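Local coordinates for protein probable adenylyl-sulfate kinase (PDB 5CB8) that catalyses the ATP-dependent phosphorylation of the 3'-hydroxyl of adenosine 5'-phosphosulfate, giving 3'-phosphoadenylyl sulfate in the pathway of sulfate activation, at residues Gly61-Val64 against Arg65-Thr69; Asp80-Ile83 against Arg84-Phe88; Pro107-Ala110 against Ile111-Glu114. All blocks are in the same frame, centred on the assembly; numbering follows the deposited sequence.

Interaction 1 of 3, residues Gly61-Val64 against Arg65-Thr69. With ADX (adenosine-5'-phosphosulfate), chain G.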
ATOM      1  N   GLY B  61       0.094   9.762  -8.490  1.00 14.51           N
ATOM      2  CA  GLY B  61       0.853  10.551  -7.528  1.00 13.92           C
ATOM      3  C   GLY B  61       0.086  11.704  -6.893  1.00 16.16           C
ATOM      4  O   GLY B  61       0.170  11.912  -5.670  1.00 18.56           O
ATOM      5  N   ASP B  62      -0.649  12.458  -7.713  1.00 15.07           N
ATOM      6  CA  ASP B  62      -1.430  13.592  -7.214  1.00 17.98           C
ATOM      7  C   ASP B  62      -2.459  13.128  -6.195  1.00 21.82           C
ATOM      8  O   ASP B  62      -2.771  13.838  -5.239  1.00 21.76           O
ATOM      9  CB  ASP B  62      -2.204  14.273  -8.341  1.00 17.87           C
ATOM     10  CG  ASP B  62      -1.316  14.821  -9.444  1.00 31.16           C
ATOM     11  OD1 ASP B  62      -0.081  14.906  -9.262  1.00 24.64           O
ATOM     12  OD2 ASP B  62      -1.881  15.178 -10.508  1.00 38.61           O
ATOM     13  N   VAL B  63      -3.026  11.949  -6.431  1.00 18.39           N
ATOM     14  CA  VAL B  63      -4.094  11.442  -5.566  1.00 17.93           C
ATOM     15  C   VAL B  63      -3.527  10.724  -4.339  1.00 19.92           C
ATOM     16  O   VAL B  63      -3.969  10.966  -3.211  1.00 20.73           O
ATOM     17  CB  VAL B  63      -5.032  10.508  -6.333  1.00 16.64           C
ATOM     18  CG1 VAL B  63      -6.095   9.938  -5.404  1.00 21.08           C
ATOM     19  CG2 VAL B  63      -5.695  11.272  -7.481  1.00 19.90           C
ATOM     20  N   VAL B  64      -2.530   9.865  -4.539  1.00 17.20           N
ATOM     21  CA  VAL B  64      -1.987   9.149  -3.380  1.00 19.27           C
ATOM     22  C   VAL B  64      -1.283  10.084  -2.402  1.00 18.29           C
ATOM     23  O   VAL B  64      -1.207   9.787  -1.206  1.00 18.41           O
ATOM     24  CB  VAL B  64      -1.101   7.950  -3.762  1.00 23.34           C
ATOM     25  CG1 VAL B  64      -1.907   6.971  -4.619  1.00 23.61           C
ATOM     26  CG2 VAL B  64       0.150   8.406  -4.492  1.00 19.96           C
ATOM     27  N   ARG B  65      -0.803  11.229  -2.888  1.00 14.44           N
ATOM     28  CA  ARG B  65      -0.212  12.224  -1.981  1.00 19.31           C
ATOM     29  C   ARG B  65      -1.244  12.854  -1.041  1.00 22.74           C
ATOM     30  O   ARG B  65      -0.891  13.616  -0.136  1.00 18.21           O
ATOM     31  CB  ARG B  65       0.556  13.310  -2.747  1.00 15.58           C
ATOM     32  CG  ARG B  65       1.983  12.896  -3.130  1.00 16.18           C
ATOM     33  CD  ARG B  65       2.661  13.979  -3.985  1.00 14.90           C
ATOM     34  NE  ARG B  65       4.075  13.683  -4.230  1.00 14.99           N
ATOM     35  CZ  ARG B  65       5.061  14.040  -3.406  1.00 17.28           C
ATOM     36  NH1 ARG B  65       4.789  14.693  -2.274  1.00 15.38           N
ATOM     37  NH2 ARG B  65       6.316  13.732  -3.698  1.00 12.74           N
ATOM     38  N   THR B  66      -2.517  12.532  -1.240  1.00 21.36           N
ATOM     39  CA  THR B  66      -3.536  12.971  -0.293  1.00 18.97           C
ATOM     40  C   THR B  66      -3.906  11.857   0.689  1.00 25.17           C
ATOM     41  O   THR B  66      -4.703  12.078   1.604  1.00 26.38           O
ATOM     42  CB  THR B  66      -4.822  13.442  -0.994  1.00 23.47           C
ATOM     43  OG1 THR B  66      -5.484  12.313  -1.572  1.00 21.45           O
ATOM     44  CG2 THR B  66      -4.510  14.472  -2.083  1.00 24.01           C
ATOM     45  N   ASN B  67      -3.357  10.661   0.486  1.00 21.26           N
ATOM     46  CA  ASN B  67      -3.621   9.542   1.401  1.00 23.74           C
ATOM     47  C   ASN B  67      -2.363   8.737   1.751  1.00 16.25           C
ATOM     48  O   ASN B  67      -1.692   9.030   2.752  1.00 21.64           O
ATOM     49  CB  ASN B  67      -4.773   8.634   0.904  1.00 26.59           C
ATOM     50  CG  ASN B  67      -4.615   8.190  -0.558  1.00 34.92           C
ATOM     51  OD1 ASN B  67      -3.565   7.693  -0.972  1.00 31.24           O
ATOM     52  ND2 ASN B  67      -5.681   8.346  -1.336  1.00 45.67           N
ATOM     53  N   LEU B  68      -2.061   7.734   0.934  1.00 15.61           N
ATOM     54  CA  LEU B  68      -0.882   6.880   1.098  1.00 19.80           C
ATOM     55  C   LEU B  68       0.403   7.648   1.393  1.00 17.04           C
ATOM     56  O   LEU B  68       1.207   7.240   2.245  1.00 17.17           O
ATOM     57  CB  LEU B  68      -0.670   6.045  -0.170  1.00 19.88           C
ATOM     58  CG  LEU B  68       0.502   5.057  -0.146  1.00 20.83           C
ATOM     59  CD1 LEU B  68       0.242   3.958   0.864  1.00 21.72           C
ATOM     60  CD2 LEU B  68       0.764   4.461  -1.524  1.00 22.50           C
ATOM     61  N   THR B  69       0.617   8.754   0.685  1.00 17.81           N
ATOM     62  CA  THR B  69       1.861   9.501   0.873  1.00 18.63           C
ATOM     63  C   THR B  69       1.610  10.934   1.320  1.00 21.05           C
ATOM     64  O   THR B  69       2.409  11.834   1.063  1.00 17.62           O
ATOM     65  CB  THR B  69       2.761   9.444  -0.376  1.00 17.78           C
ATOM     66  OG1 THR B  69       2.016   9.846  -1.534  1.00 18.01           O
ATOM     67  CG2 THR B  69       3.256   8.025  -0.600  1.00 13.80           C
TER
HETATM   68  SB  ADX G 301       7.219  12.672  -7.505  1.00 13.95           S
HETATM   69  O1B ADX G 301       7.326  12.326  -6.083  1.00 14.18           O
HETATM   70  O2B ADX G 301       7.017  11.473  -8.338  1.00 14.54           O
HETATM   71  O3B ADX G 301       8.429  13.399  -7.910  1.00 13.25           O
HETATM   72  PA  ADX G 301       4.517  13.175  -7.802  1.00 14.47           P
HETATM   73  O1A ADX G 301       4.153  12.243  -6.651  1.00 13.39           O
HETATM   74  O2A ADX G 301       4.124  12.603  -9.161  1.00 12.43           O
HETATM   75  O3A ADX G 301       6.047  13.607  -7.713  1.00 14.20           O
HETATM   76  O5' ADX G 301       3.718  14.543  -7.571  1.00 13.74           O
HETATM   77  C5' ADX G 301       3.792  15.553  -8.533  1.00 13.53           C
HETATM   78  C4' ADX G 301       2.704  16.477  -8.497  1.00 19.12           C
HETATM   79  O4' ADX G 301       2.872  17.344  -7.319  1.00 20.96           O
HETATM   80  C3' ADX G 301       2.710  17.353  -9.673  1.00 31.36           C
HETATM   81  O3' ADX G 301       1.767  16.923 -10.554  1.00 38.44           O
HETATM   82  C2' ADX G 301       2.337  18.694  -9.166  1.00 37.22           C
HETATM   83  O2' ADX G 301       1.007  18.887  -9.319  1.00 48.90           O
HETATM   84  C1' ADX G 301       2.638  18.683  -7.703  1.00 26.83           C
HETATM   85  N9  ADX G 301       3.757  19.478  -7.285  1.00 24.54           N
HETATM   86  C8  ADX G 301       3.774  20.363  -6.258  1.00 22.23           C
HETATM   87  N7  ADX G 301       5.031  20.776  -6.070  1.00 18.79           N
HETATM   88  C5  ADX G 301       5.833  20.151  -6.969  1.00 18.15           C
HETATM   89  C6  ADX G 301       7.204  20.191  -7.214  1.00 14.88           C
HETATM   90  N6  ADX G 301       8.085  21.002  -6.392  1.00 14.62           N
HETATM   91  N1  ADX G 301       7.706  19.433  -8.211  1.00 17.18           N
HETATM   92  C2  ADX G 301       6.900  18.637  -8.949  1.00 16.78           C
HETATM   93  N3  ADX G 301       5.578  18.571  -8.730  1.00 16.84           N
HETATM   94  C4  ADX G 301       5.016  19.314  -7.746  1.00 20.04           C
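Val-63 and Thr-66 meet where the short helix 61-64 gives way to a loop. The hydroxyl OG1 of Thr-66 donates to Val-63 O at 2.6 Å, in the carbonyl plane. Thr-66 N bonds to the same oxygen at 2.9 Å, from above that plane. One threonine thus grips one carbonyl twice. With chi1 at 70°, OG1 sits between the backbone N and the carbonyl carbon of Thr-66 and faces back to Val-63.

The next carbonyl is also doubly held. Thr-69 N reaches Val-64 O at 2.8 Å with an almost straight N-H (174°), and Asn-67 N comes to it from the opposite face. The second bond closes a type I turn from Val-64 to Asn-67. Arg-65 N still makes a helical bond to Gly-61 O.

Apolar contact is slight. Val-64 CB lies 4.1 Å from Leu-68 CB, and Val-64 also packs on Ile-86 of helix 76-94.

Arg-65 and Asp-62 turn charged groups to adenosine-5'-phosphosulfate. Arg-65 is extended from CG to NE and turns an edge to the ligand. NE donates to phosphate O1A at 2.8 Å. NH2 donates to sulfate O1B at 2.9 Å, in the guanidinium plane. NH1 bonds to Gly-73 O, and Phe-74 makes a cation-pi contact with this arginine. The ribose O3' donates to Asp-62 OD1 at 3.0 Å, while OD2 is paired with Lys-140. Gly-61 CA lies close to O1A; a side chain there would collide with O2A. The helix and turn that follow strand 56-60 form one wall of the substrate pocket of this APS kinase.

Interaction 2 of 3, residues Asp80-Ile83 against Arg84-Phe88. With ADX (adenosine-5'-phosphosulfate), chain G; SO4 (sulfate ion), chain I.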
ATOM      1  N   ASP B  80      11.877  10.216  -3.019  1.00 14.03           N
ATOM      2  CA  ASP B  80      12.323   8.823  -2.945  1.00 14.41           C
ATOM      3  C   ASP B  80      11.361   8.007  -2.089  1.00 13.09           C
ATOM      4  O   ASP B  80      10.959   6.899  -2.461  1.00 12.94           O
ATOM      5  CB  ASP B  80      13.754   8.712  -2.391  1.00 13.74           C
ATOM      6  CG  ASP B  80      14.812   9.150  -3.394  1.00 21.18           C
ATOM      7  OD1 ASP B  80      14.452   9.485  -4.542  1.00 14.42           O
ATOM      8  OD2 ASP B  80      16.014   9.141  -3.042  1.00 17.31           O
ATOM      9  N   THR B  81      10.995   8.552  -0.935  1.00 13.40           N
ATOM     10  CA  THR B  81      10.058   7.858  -0.059  1.00 14.60           C
ATOM     11  C   THR B  81       8.739   7.643  -0.787  1.00 13.79           C
ATOM     12  O   THR B  81       8.157   6.552  -0.738  1.00 14.70           O
ATOM     13  CB  THR B  81       9.812   8.641   1.230  1.00 18.61           C
ATOM     14  OG1 THR B  81      11.049   8.761   1.939  1.00 14.82           O
ATOM     15  CG2 THR B  81       8.790   7.916   2.109  1.00 17.20           C
ATOM     16  N   ASN B  82       8.280   8.686  -1.471  1.00 12.74           N
ATOM     17  CA  ASN B  82       7.004   8.629  -2.181  1.00 13.62           C
ATOM     18  C   ASN B  82       6.990   7.510  -3.215  1.00 14.18           C
ATOM     19  O   ASN B  82       6.109   6.640  -3.211  1.00 12.53           O
ATOM     20  CB  ASN B  82       6.723   9.990  -2.833  1.00 12.33           C
ATOM     21  CG  ASN B  82       5.389  10.029  -3.575  1.00 16.23           C
ATOM     22  OD1 ASN B  82       4.328   9.754  -2.998  1.00 14.26           O
ATOM     23  ND2 ASN B  82       5.432  10.400  -4.851  1.00 14.35           N
ATOM     24  N   ILE B  83       7.985   7.514  -4.091  1.00 12.03           N
ATOM     25  CA  ILE B  83       8.049   6.526  -5.156  1.00 12.52           C
ATOM     26  C   ILE B  83       8.248   5.113  -4.606  1.00 16.18           C
ATOM     27  O   ILE B  83       7.618   4.162  -5.078  1.00 14.01           O
ATOM     28  CB  ILE B  83       9.142   6.879  -6.171  1.00 15.37           C
ATOM     29  CG1 ILE B  83       8.801   8.215  -6.843  1.00 11.77           C
ATOM     30  CG2 ILE B  83       9.293   5.774  -7.206  1.00 12.00           C
ATOM     31  CD1 ILE B  83       7.383   8.279  -7.424  1.00 12.88           C
ATOM     32  N   ARG B  84       9.111   4.969  -3.607  1.00 12.46           N
ATOM     33  CA  ARG B  84       9.311   3.652  -2.999  1.00 12.83           C
ATOM     34  C   ARG B  84       8.035   3.107  -2.349  1.00 15.48           C
ATOM     35  O   ARG B  84       7.784   1.890  -2.379  1.00 14.86           O
ATOM     36  CB  ARG B  84      10.478   3.688  -2.000  1.00 14.45           C
ATOM     37  CG  ARG B  84      11.845   3.686  -2.684  1.00 17.38           C
ATOM     38  CD  ARG B  84      12.943   4.067  -1.722  1.00 17.77           C
ATOM     39  NE  ARG B  84      14.264   3.797  -2.288  1.00 16.05           N
ATOM     40  CZ  ARG B  84      15.379   4.400  -1.899  1.00 24.07           C
ATOM     41  NH1 ARG B  84      15.332   5.328  -0.950  1.00 18.03           N
ATOM     42  NH2 ARG B  84      16.538   4.071  -2.459  1.00 19.91           N
ATOM     43  N   ARG B  85       7.219   3.993  -1.779  1.00 15.77           N
ATOM     44  CA  ARG B  85       5.987   3.548  -1.124  1.00 15.76           C
ATOM     45  C   ARG B  85       4.938   3.141  -2.156  1.00 16.52           C
ATOM     46  O   ARG B  85       4.239   2.138  -1.988  1.00 16.43           O
ATOM     47  CB  ARG B  85       5.429   4.633  -0.194  1.00 15.60           C
ATOM     48  CG  ARG B  85       4.308   4.130   0.721  1.00 14.89           C
ATOM     49  CD  ARG B  85       3.889   5.206   1.725  1.00 14.13           C
ATOM     50  NE  ARG B  85       5.006   5.625   2.573  1.00 16.91           N
ATOM     51  CZ  ARG B  85       5.036   6.767   3.256  1.00 17.57           C
ATOM     52  NH1 ARG B  85       4.015   7.606   3.194  1.00 14.92           N
ATOM     53  NH2 ARG B  85       6.081   7.066   4.017  1.00 16.24           N
ATOM     54  N   ILE B  86       4.835   3.919  -3.227  1.00 12.66           N
ATOM     55  CA  ILE B  86       3.978   3.552  -4.351  1.00 12.40           C
ATOM     56  C   ILE B  86       4.430   2.205  -4.928  1.00 14.30           C
ATOM     57  O   ILE B  86       3.600   1.340  -5.259  1.00 15.73           O
ATOM     58  CB  ILE B  86       3.996   4.648  -5.436  1.00 12.19           C
ATOM     59  CG1 ILE B  86       3.277   5.908  -4.923  1.00 16.07           C
ATOM     60  CG2 ILE B  86       3.348   4.140  -6.734  1.00 12.32           C
ATOM     61  CD1 ILE B  86       3.540   7.173  -5.756  1.00 15.63           C
ATOM     62  N   GLY B  87       5.744   2.021  -5.034  1.00 12.45           N
ATOM     63  CA  GLY B  87       6.295   0.761  -5.532  1.00 13.40           C
ATOM     64  C   GLY B  87       5.955  -0.420  -4.630  1.00 14.52           C
ATOM     65  O   GLY B  87       5.688  -1.533  -5.114  1.00 15.16           O
ATOM     66  N   PHE B  88       5.983  -0.185  -3.318  1.00 14.07           N
ATOM     67  CA  PHE B  88       5.628  -1.219  -2.342  1.00 16.14           C
ATOM     68  C   PHE B  88       4.219  -1.739  -2.598  1.00 14.60           C
ATOM     69  O   PHE B  88       3.992  -2.948  -2.686  1.00 14.19           O
ATOM     70  CB  PHE B  88       5.733  -0.651  -0.918  1.00 15.98           C
ATOM     71  CG  PHE B  88       5.264  -1.598   0.167  1.00 16.58           C
ATOM     72  CD1 PHE B  88       3.942  -1.591   0.592  1.00 20.02           C
ATOM     73  CD2 PHE B  88       6.155  -2.465   0.782  1.00 23.31           C
ATOM     74  CE1 PHE B  88       3.514  -2.454   1.593  1.00 20.23           C
ATOM     75  CE2 PHE B  88       5.736  -3.326   1.790  1.00 25.51           C
ATOM     76  CZ  PHE B  88       4.410  -3.318   2.190  1.00 21.39           C
TER
HETATM   77  SB  ADX G 301       7.219  12.672  -7.505  1.00 13.95           S
HETATM   78  O1B ADX G 301       7.326  12.326  -6.083  1.00 14.18           O
HETATM   79  O2B ADX G 301       7.017  11.473  -8.338  1.00 14.54           O
HETATM   80  O3B ADX G 301       8.429  13.399  -7.910  1.00 13.25           O
HETATM   81  PA  ADX G 301       4.517  13.175  -7.802  1.00 14.47           P
HETATM   82  O1A ADX G 301       4.153  12.243  -6.651  1.00 13.39           O
HETATM   83  O2A ADX G 301       4.124  12.603  -9.161  1.00 12.43           O
HETATM   84  O3A ADX G 301       6.047  13.607  -7.713  1.00 14.20           O
HETATM   85  O5' ADX G 301       3.718  14.543  -7.571  1.00 13.74           O
HETATM   86  C5' ADX G 301       3.792  15.553  -8.533  1.00 13.53           C
HETATM   87  C4' ADX G 301       2.704  16.477  -8.497  1.00 19.12           C
HETATM   88  O4' ADX G 301       2.872  17.344  -7.319  1.00 20.96           O
HETATM   89  C3' ADX G 301       2.710  17.353  -9.673  1.00 31.36           C
HETATM   90  O3' ADX G 301       1.767  16.923 -10.554  1.00 38.44           O
HETATM   91  C2' ADX G 301       2.337  18.694  -9.166  1.00 37.22           C
HETATM   92  O2' ADX G 301       1.007  18.887  -9.319  1.00 48.90           O
HETATM   93  C1' ADX G 301       2.638  18.683  -7.703  1.00 26.83           C
HETATM   94  N9  ADX G 301       3.757  19.478  -7.285  1.00 24.54           N
HETATM   95  C8  ADX G 301       3.774  20.363  -6.258  1.00 22.23           C
HETATM   96  N7  ADX G 301       5.031  20.776  -6.070  1.00 18.79           N
HETATM   97  C5  ADX G 301       5.833  20.151  -6.969  1.00 18.15           C
HETATM   98  C6  ADX G 301       7.204  20.191  -7.214  1.00 14.88           C
HETATM   99  N6  ADX G 301       8.085  21.002  -6.392  1.00 14.62           N
HETATM  100  N1  ADX G 301       7.706  19.433  -8.211  1.00 17.18           N
HETATM  101  C2  ADX G 301       6.900  18.637  -8.949  1.00 16.78           C
HETATM  102  N3  ADX G 301       5.578  18.571  -8.730  1.00 16.84           N
HETATM  103  C4  ADX G 301       5.016  19.314  -7.746  1.00 20.04           C
HETATM  104  S   SO4 I 303      12.607   5.533   2.079  1.00 41.04           S
HETATM  105  O1  SO4 I 303      11.600   4.586   1.590  1.00 26.31           O
HETATM  106  O2  SO4 I 303      11.955   6.465   3.009  1.00 41.79           O
HETATM  107  O3  SO4 I 303      13.659   4.796   2.786  1.00 45.84           O
HETATM  108  O4  SO4 I 303      13.213   6.276   0.954  1.00 20.19           O
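Thr-81 and Arg-85 lie side by side and point the same way, with Thr-81 CG2 3.4 Å from Arg-85 NH2. With chi1 at -169° and a bend at chi3, the Arg-85 chain runs alongside Thr-81. NH1 donates to Leu-68 O and lies near NH1 of Arg-85 of the second subunit, a pair of like charges.

Arg-84 runs a different course. Its chain extends from CG to NE past Asp-80, whose CB is 4.0 Å from NH1. Asp-80 OD2 is near enough only for an attraction of charges; its OD1 pairs with Lys-76. Arg-84 NH1 donates at its edge, in plane, to O4 of a sulfate ion (3.0 Å), probably from the crystallisation liquor, while NE forms a salt bridge with Glu-114 of helix 109-119. Thr-81 OG1 lies 2.7 Å from O2 of that ion, with Glu-77 O as a rival partner.

Both segments belong to helix 76-94, which borders the substrate pocket of this P-loop-type kinase fold. Regular i to i+4 bonds join them, such as Ile-86 N to Asn-82 O at 3.0 Å.

Asn-82 crosses Ile-86 at a slant, and its ND2 is 3.8 Å from Ile-86 CD1. This amide nitrogen bonds to O1B of adenosine-5'-phosphosulfate at 3.0 Å and more weakly to O1A, while OD1 meets Thr-69 OG1. An alanine at this position is likely to leave O1A and O1B short of a donor and Thr-69 without its amide partner. Ile-83 CD1 comes within 3.3 Å of sulfate oxygen O2B of the same ligand.

Interaction 3 of 3, residues Pro107-Ala110 against Ile111-Glu114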
ATOM      1  N   PRO B 107      11.115  11.342 -10.936  1.00 13.91           N
ATOM      2  CA  PRO B 107      12.158  11.989 -11.738  1.00 14.97           C
ATOM      3  C   PRO B 107      13.524  11.328 -11.616  1.00 15.77           C
ATOM      4  O   PRO B 107      14.398  11.647 -12.418  1.00 13.60           O
ATOM      5  CB  PRO B 107      12.210  13.402 -11.157  1.00 12.63           C
ATOM      6  CG  PRO B 107      11.825  13.213  -9.709  1.00 12.35           C
ATOM      7  CD  PRO B 107      10.783  12.114  -9.722  1.00 13.67           C
ATOM      8  N   TYR B 108      13.712  10.428 -10.654  1.00 14.09           N
ATOM      9  CA  TYR B 108      15.014   9.766 -10.511  1.00 16.59           C
ATOM     10  C   TYR B 108      15.076   8.366 -11.131  1.00 17.37           C
ATOM     11  O   TYR B 108      14.390   7.436 -10.679  1.00 14.77           O
ATOM     12  CB  TYR B 108      15.444   9.735  -9.038  1.00 17.62           C
ATOM     13  CG  TYR B 108      15.697  11.130  -8.502  1.00 18.40           C
ATOM     14  CD1 TYR B 108      16.872  11.802  -8.807  1.00 13.90           C
ATOM     15  CD2 TYR B 108      14.744  11.784  -7.728  1.00 13.01           C
ATOM     16  CE1 TYR B 108      17.109  13.081  -8.341  1.00 14.27           C
ATOM     17  CE2 TYR B 108      14.972  13.074  -7.254  1.00 14.96           C
ATOM     18  CZ  TYR B 108      16.159  13.714  -7.565  1.00 14.47           C
ATOM     19  OH  TYR B 108      16.405  14.994  -7.101  1.00 14.05           O
ATOM     20  N   ALA B 109      15.925   8.217 -12.150  1.00 14.15           N
ATOM     21  CA  ALA B 109      16.058   6.950 -12.874  1.00 14.60           C
ATOM     22  C   ALA B 109      16.446   5.772 -11.976  1.00 18.04           C
ATOM     23  O   ALA B 109      15.898   4.673 -12.116  1.00 17.50           O
ATOM     24  CB  ALA B 109      17.060   7.098 -14.027  1.00 15.43           C
ATOM     25  N   ALA B 110      17.398   5.984 -11.068  1.00 15.56           N
ATOM     26  CA  ALA B 110      17.856   4.890 -10.205  1.00 16.67           C
ATOM     27  C   ALA B 110      16.726   4.353  -9.325  1.00 18.47           C
ATOM     28  O   ALA B 110      16.684   3.164  -9.011  1.00 17.06           O
ATOM     29  CB  ALA B 110      19.042   5.336  -9.342  1.00 19.94           C
ATOM     30  N   ILE B 111      15.826   5.236  -8.908  1.00 17.01           N
ATOM     31  CA  ILE B 111      14.673   4.825  -8.106  1.00 13.74           C
ATOM     32  C   ILE B 111      13.645   4.072  -8.963  1.00 15.78           C
ATOM     33  O   ILE B 111      13.103   3.051  -8.533  1.00 16.38           O
ATOM     34  CB  ILE B 111      13.983   6.027  -7.454  1.00 17.39           C
ATOM     35  CG1 ILE B 111      14.976   6.802  -6.575  1.00 17.38           C
ATOM     36  CG2 ILE B 111      12.771   5.563  -6.639  1.00 18.06           C
ATOM     37  CD1 ILE B 111      15.470   6.008  -5.380  1.00 23.06           C
ATOM     38  N   ARG B 112      13.370   4.562 -10.171  1.00 14.62           N
ATOM     39  CA  ARG B 112      12.477   3.822 -11.081  1.00 13.46           C
ATOM     40  C   ARG B 112      13.024   2.422 -11.339  1.00 20.88           C
ATOM     41  O   ARG B 112      12.269   1.446 -11.400  1.00 15.61           O
ATOM     42  CB  ARG B 112      12.295   4.566 -12.411  1.00 13.56           C
ATOM     43  CG  ARG B 112      11.600   5.930 -12.270  1.00 13.56           C
ATOM     44  CD  ARG B 112      11.183   6.506 -13.640  1.00 15.06           C
ATOM     45  NE  ARG B 112      12.295   6.528 -14.594  1.00 15.36           N
ATOM     46  CZ  ARG B 112      13.023   7.603 -14.889  1.00 14.60           C
ATOM     47  NH1 ARG B 112      12.768   8.767 -14.311  1.00 15.57           N
ATOM     48  NH2 ARG B 112      14.016   7.512 -15.766  1.00 15.17           N
ATOM     49  N   GLN B 113      14.344   2.330 -11.478  1.00 16.09           N
ATOM     50  CA  GLN B 113      15.005   1.050 -11.745  1.00 17.76           C
ATOM     51  C   GLN B 113      14.906   0.116 -10.551  1.00 16.50           C
ATOM     52  O   GLN B 113      14.744  -1.100 -10.695  1.00 16.95           O
ATOM     53  CB  GLN B 113      16.472   1.292 -12.117  1.00 18.27           C
ATOM     54  CG  GLN B 113      16.641   1.766 -13.550  1.00 35.85           C
ATOM     55  CD  GLN B 113      15.912   0.862 -14.530  1.00 46.99           C
ATOM     56  OE1 GLN B 113      16.201  -0.333 -14.620  1.00 44.76           O
ATOM     57  NE2 GLN B 113      14.945   1.425 -15.253  1.00 42.40           N
ATOM     58  N   GLU B 114      15.010   0.693  -9.364  1.00 16.90           N
ATOM     59  CA  GLU B 114      14.918  -0.067  -8.125  1.00 22.40           C
ATOM     60  C   GLU B 114      13.527  -0.707  -8.030  1.00 18.02           C
ATOM     61  O   GLU B 114      13.387  -1.886  -7.689  1.00 17.87           O
ATOM     62  CB  GLU B 114      15.170   0.903  -6.970  1.00 24.91           C
ATOM     63  CG  GLU B 114      15.175   0.328  -5.585  1.00 31.97           C
ATOM     64  CD  GLU B 114      15.324   1.425  -4.540  1.00 31.79           C
ATOM     65  OE1 GLU B 114      16.350   2.152  -4.566  1.00 28.41           O
ATOM     66  OE2 GLU B 114      14.406   1.568  -3.708  1.00 32.07           O
TER
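Arg-112 folds back over Ala-109 at the start of helix 109-119, and this is the close-packed side. Its chain bends at chi3 (-52°), which lays the guanidinium against the first turn. Ala-109 CA sits 3.6 Å above one face, offset toward the rim. Ala-109 CB is 3.5 Å from NH2. The polar rim of the group is well supplied: NE pairs with Glu-124, NH1 donates to Ser-106 O and NH2 to Glu-162 O. Ser-106 is the probable phosphoserine site, so the arginine ties the helix start to the backbone of that residue. Ile-111 is buried too. Its CG1 is 3.9 Å from Tyr-108 CB, and it packs on Ile-83 of helix 76-94.

Tyr-108 is at the N-cap position. Arg-112 N reaches its carbonyl oxygen at 3.1 Å, in the carbonyl plane, and Ile-111 N adds a weak bond. Glu-162 OE1 accepts from Ala-109 N at the helix start. The helix lies between strands 99-103 and 122-127 in the chain and forms part of a beta-alpha-beta crossover in the parallel sheet.

The other side is looser. Ala-110 and Gln-113 are exposed and are held mainly by backbone bonds: Gln-113 N to Ala-109 O at 2.9 Å, and Glu-114 N to Ala-110 O at 3.0 Å. Gln-113 keeps its CG 3.3 Å from Ala-109 O, then bends at chi2 and leads its amide away from the first turn.

All three contacts are local, yet they differ with their place. Interaction 2 is the most buried and stands between the others on helix 76-94. Interactions 1 and 3 are partly buried and do not touch each other. Interactions 1 and 2 share the ligand: in interaction 1 a short helix presents an aspartate and the turn after it an arginine, in interaction 2 a helix presents an amide. Both also meet the second subunit. Interactions 2 and 3 join two helices, by the Arg-84 to Glu-114 salt bridge (NE to OE2, 2.6 Å) and by Asp-80 against Ile-111. Interaction 3 is a helix start, with an arginine laid over its first turn, beside the probable phosphoserine site; Pro-107 alone of its residues belongs to the substrate pocket.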